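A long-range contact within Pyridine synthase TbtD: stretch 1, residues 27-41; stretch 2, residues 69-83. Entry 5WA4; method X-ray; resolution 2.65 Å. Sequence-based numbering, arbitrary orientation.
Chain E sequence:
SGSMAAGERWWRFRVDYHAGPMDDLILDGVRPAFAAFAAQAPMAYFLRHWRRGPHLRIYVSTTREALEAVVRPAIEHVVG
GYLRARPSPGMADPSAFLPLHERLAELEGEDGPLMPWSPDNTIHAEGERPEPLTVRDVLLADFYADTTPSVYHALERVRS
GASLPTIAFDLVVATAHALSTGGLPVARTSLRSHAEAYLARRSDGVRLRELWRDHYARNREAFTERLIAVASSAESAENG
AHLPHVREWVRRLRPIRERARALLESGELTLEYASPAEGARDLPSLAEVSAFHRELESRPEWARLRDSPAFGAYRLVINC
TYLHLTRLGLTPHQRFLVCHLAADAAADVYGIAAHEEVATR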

# COMPACT_ATOMS: atom_id res chain seq x y z
N LEU E 27 11.68 47.52 0.99
CA LEU E 27 11.60 48.75 0.21
C LEU E 27 12.51 49.89 0.69
O LEU E 27 12.96 50.69 -0.12
N ASP E 28 12.76 49.97 2.00
CA ASP E 28 13.41 51.15 2.59
C ASP E 28 14.85 50.90 2.99
O ASP E 28 15.62 51.84 3.22
N GLY E 29 15.21 49.63 3.10
CA GLY E 29 16.57 49.26 3.44
C GLY E 29 17.25 48.48 2.33
O GLY E 29 18.37 48.82 1.93
N VAL E 30 16.60 47.45 1.81
CA VAL E 30 17.29 46.55 0.91
C VAL E 30 17.35 47.09 -0.52
O VAL E 30 18.42 47.13 -1.11
N ARG E 31 16.21 47.53 -1.06
CA ARG E 31 16.19 48.05 -2.43
C ARG E 31 17.19 49.20 -2.66
O ARG E 31 17.96 49.14 -3.62
N PRO E 32 17.18 50.24 -1.80
CA PRO E 32 18.22 51.27 -1.96
C PRO E 32 19.66 50.74 -2.00
O PRO E 32 20.44 51.18 -2.84
N ALA E 33 20.01 49.81 -1.11
CA ALA E 33 21.35 49.24 -1.11
C ALA E 33 21.67 48.61 -2.47
O ALA E 33 22.79 48.70 -2.96
N PHE E 34 20.65 48.01 -3.08
CA PHE E 34 20.78 47.34 -4.37
C PHE E 34 21.02 48.33 -5.49
O PHE E 34 21.82 48.06 -6.40
N ALA E 35 20.33 49.46 -5.45
CA ALA E 35 20.53 50.51 -6.46
C ALA E 35 21.92 51.12 -6.29
O ALA E 35 22.58 51.49 -7.28
N ALA E 36 22.37 51.18 -5.03
CA ALA E 36 23.66 51.76 -4.66
C ALA E 36 24.86 51.08 -5.31
O ALA E 36 25.93 51.68 -5.40
N PHE E 37 24.70 49.83 -5.74
CA PHE E 37 25.78 49.15 -6.45
C PHE E 37 25.30 48.48 -7.75
O PHE E 37 25.92 47.53 -8.22
N ALA E 38 24.21 48.99 -8.33
CA ALA E 38 23.56 48.36 -9.48
C ALA E 38 24.25 48.58 -10.84
O ALA E 38 23.87 47.97 -11.84
N ALA E 39 25.23 49.48 -10.90
CA ALA E 39 26.07 49.58 -12.10
C ALA E 39 27.13 48.48 -12.05
O ALA E 39 27.53 47.93 -13.08
N GLN E 40 27.57 48.16 -10.84
CA GLN E 40 28.69 47.26 -10.62
C GLN E 40 28.24 45.80 -10.44
O GLN E 40 28.92 44.87 -10.90
N ALA E 41 27.11 45.62 -9.76
CA ALA E 41 26.58 44.28 -9.50
C ALA E 41 25.08 44.23 -9.75
O ALA E 41 24.29 44.21 -8.81
N ALA E 69 34.63 46.61 -1.90
CA ALA E 69 34.69 47.96 -2.45
C ALA E 69 33.34 48.64 -2.48
O ALA E 69 33.21 49.77 -2.00
N VAL E 70 32.33 47.99 -3.04
CA VAL E 70 31.08 48.70 -3.31
C VAL E 70 29.79 47.99 -2.87
O VAL E 70 28.75 48.65 -2.71
N VAL E 71 29.83 46.67 -2.64
CA VAL E 71 28.60 45.94 -2.27
C VAL E 71 28.45 45.71 -0.74
O VAL E 71 27.37 45.98 -0.21
N ARG E 72 29.48 45.25 -0.03
CA ARG E 72 29.37 45.08 1.43
C ARG E 72 29.17 46.40 2.17
O ARG E 72 28.46 46.41 3.19
N PRO E 73 29.80 47.50 1.71
CA PRO E 73 29.54 48.81 2.32
C PRO E 73 28.12 49.35 2.14
O PRO E 73 27.53 49.86 3.10
N ALA E 74 27.58 49.23 0.93
CA ALA E 74 26.25 49.75 0.63
C ALA E 74 25.17 48.97 1.39
O ALA E 74 24.05 49.46 1.59
N ILE E 75 25.51 47.76 1.81
CA ILE E 75 24.63 46.95 2.63
C ILE E 75 24.70 47.43 4.08
O ILE E 75 23.67 47.76 4.66
N GLU E 76 25.90 47.50 4.64
CA GLU E 76 26.04 47.94 6.03
C GLU E 76 25.58 49.39 6.22
O GLU E 76 25.02 49.74 7.26
N HIS E 77 25.77 50.24 5.22
CA HIS E 77 25.34 51.63 5.39
C HIS E 77 23.83 51.79 5.21
O HIS E 77 23.15 52.32 6.10
N VAL E 78 23.29 51.33 4.09
CA VAL E 78 21.88 51.57 3.77
C VAL E 78 20.95 50.59 4.50
O VAL E 78 19.86 50.99 4.93
N VAL E 79 21.36 49.33 4.63
CA VAL E 79 20.55 48.35 5.37
C VAL E 79 20.73 48.59 6.86
O VAL E 79 19.75 48.73 7.58
N GLY E 80 21.98 48.66 7.31
CA GLY E 80 22.26 48.97 8.71
C GLY E 80 21.59 50.27 9.13
O GLY E 80 21.21 50.44 10.30
N GLY E 81 21.43 51.19 8.17
CA GLY E 81 20.75 52.45 8.38
C GLY E 81 19.27 52.28 8.65
O GLY E 81 18.68 53.02 9.45
N TYR E 82 18.64 51.32 7.97
CA TYR E 82 17.24 51.02 8.23
C TYR E 82 17.10 50.42 9.62
O TYR E 82 16.18 50.77 10.37
N LEU E 83 18.01 49.51 9.95
CA LEU E 83 17.95 48.75 11.19
C LEU E 83 17.97 49.65 12.42
O LEU E 83 17.29 49.37 13.41

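Close helix packing often depends on small residues, and these two antiparallel segments of TbtD, whose helix axes approach to 7.7 Å at 165°, illustrate the principle. No hydrogen bond crosses between the stretches; the contact is one of shape and apolar surface.

Small residues lie where the backbones come close. Gly-29 lies with its CA 3.8 Å from Tyr-82 CB, where a CB of its own would clash. One turn on, Ala-33 is a knob in a hole formed by Ala-74, Ile-75, Val-78 and Val-79, its CB 3.3 Å from Ala-74 O. Farther along, Ala-36 CB meets Ala-74 CB at 3.7 Å.

Branched side chains fill the space around them. Val-78 (t) points toward the partner and brings CG1 to 3.4 Å from Pro-32 CB, while Val-79 (t), directed sideways, places CG2 4.0 Å from Ala-33 CB. Val-70 (p) points in, its CG1 4.1 Å from Phe-37 CB.

Two aromatic rings take part. Phe-37 (chi1 p) receives CG2 of Val-71 (p) over one face in a CH-pi contact, 3.3 Å from the ring centroid, with Ala-74 CB at its edge, 3.9 Å from Phe-37 CD2. Asp-28 CB lies at the edge of the Tyr-82 ring (chi1 t), 3.6 Å from Tyr-82 CD2. The polar ends of this pair, Asp-28 carboxylate and Tyr-82 OH, are hydrogen-bonded elsewhere in the structure.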

# COMPACT_ATOMS: atom_id res chain seq x y z
CB LEU E 27 10.16 49.24 0.19
CG LEU E 27 9.15 48.25 -0.39
CD1 LEU E 27 7.74 48.82 -0.36
CD2 LEU E 27 9.57 47.91 -1.79
CB ASP E 28 12.64 51.64 3.83
CG ASP E 28 11.23 52.13 3.50
OD1 ASP E 28 10.91 52.32 2.30
OD2 ASP E 28 10.44 52.33 4.46
CB VAL E 30 16.66 45.14 0.92
CG1 VAL E 30 17.25 44.29 -0.19
CG2 VAL E 30 16.90 44.47 2.27
CB ARG E 31 14.77 48.49 -2.83
CG ARG E 31 14.74 49.42 -4.03
CD ARG E 31 13.34 49.65 -4.61
NE ARG E 31 12.49 50.42 -3.71
CZ ARG E 31 11.33 50.96 -4.09
NH1 ARG E 31 10.93 50.82 -5.36
NH2 ARG E 31 10.59 51.64 -3.21
CB PRO E 32 18.02 52.15 -0.72
CG PRO E 32 16.57 52.04 -0.43
CD PRO E 32 16.20 50.62 -0.76
CB ALA E 33 21.49 48.20 -0.00
CB PHE E 34 19.53 46.50 -4.69
CG PHE E 34 19.54 45.11 -4.12
CD1 PHE E 34 20.33 44.79 -3.01
CD2 PHE E 34 18.76 44.11 -4.68
CE1 PHE E 34 20.33 43.50 -2.48
CE2 PHE E 34 18.76 42.83 -4.17
CZ PHE E 34 19.55 42.52 -3.06
CB ALA E 35 19.45 51.57 -6.35
CB ALA E 36 23.81 51.73 -3.16
CB PHE E 37 26.45 48.12 -5.54
CG PHE E 37 25.51 47.08 -4.97
CD1 PHE E 37 24.99 46.07 -5.78
CD2 PHE E 37 25.20 47.08 -3.63
CE1 PHE E 37 24.14 45.11 -5.27
CE2 PHE E 37 24.34 46.11 -3.10
CZ PHE E 37 23.81 45.12 -3.93
CB ALA E 38 22.11 48.83 -9.58
CB ALA E 39 26.71 50.95 -12.19
CB GLN E 40 29.49 47.72 -9.40
CG GLN E 40 30.02 49.15 -9.47
CD GLN E 40 28.93 50.22 -9.26
OE1 GLN E 40 27.99 50.03 -8.48
NE2 GLN E 40 29.07 51.35 -9.95
CB ALA E 41 26.87 43.86 -8.10
CB ALA E 69 35.29 47.93 -3.86
CB VAL E 70 31.00 49.05 -4.84
CG1 VAL E 70 30.58 47.85 -5.67
CG2 VAL E 70 30.09 50.25 -5.09
CB VAL E 71 28.49 44.58 -3.07
CG1 VAL E 71 29.27 43.46 -2.42
CG2 VAL E 71 27.04 44.17 -3.22
CB ARG E 72 30.60 44.36 2.01
CG ARG E 72 30.53 44.12 3.52
CD ARG E 72 31.88 43.70 4.13
NE ARG E 72 32.15 42.26 4.03
CZ ARG E 72 31.79 41.34 4.94
NH1 ARG E 72 31.13 41.70 6.03
NH2 ARG E 72 32.09 40.06 4.75
CB PRO E 73 30.53 49.73 1.62
CG PRO E 73 31.67 48.85 1.27
CD PRO E 73 31.03 47.55 0.89
CB ALA E 74 25.98 49.71 -0.88
CB ILE E 75 24.97 45.44 2.52
CG1 ILE E 75 24.22 44.84 1.32
CG2 ILE E 75 24.63 44.67 3.80
CD1 ILE E 75 24.85 43.56 0.77
CB GLU E 76 27.48 47.78 6.50
CG GLU E 76 27.76 48.41 7.87
CD GLU E 76 26.72 48.08 8.93
OE1 GLU E 76 26.30 46.90 9.00
OE2 GLU E 76 26.30 49.00 9.68
CB HIS E 77 26.09 52.55 4.41
CG HIS E 77 25.78 54.01 4.61
ND1 HIS E 77 25.91 54.64 5.82
CD2 HIS E 77 25.35 54.95 3.73
CE1 HIS E 77 25.57 55.91 5.69
NE2 HIS E 77 25.23 56.13 4.44
CB VAL E 78 21.61 51.47 2.26
CG1 VAL E 78 20.12 51.69 1.95
CG2 VAL E 78 22.49 52.44 1.50
CB VAL E 79 20.90 46.86 5.02
CG1 VAL E 79 20.02 45.91 5.79
CG2 VAL E 79 20.72 46.61 3.54
CB TYR E 82 16.68 50.06 7.18
CG TYR E 82 15.25 49.64 7.44
CD1 TYR E 82 14.95 48.59 8.31
CD2 TYR E 82 14.20 50.31 6.83
CE1 TYR E 82 13.64 48.22 8.55
CE2 TYR E 82 12.88 49.94 7.07
CZ TYR E 82 12.61 48.90 7.93
OH TYR E 82 11.31 48.53 8.16
CB LEU E 83 19.10 47.74 11.23
CG LEU E 83 18.75 46.33 10.71
CD1 LEU E 83 18.01 46.39 9.40
CD2 LEU E 83 20.03 45.54 10.50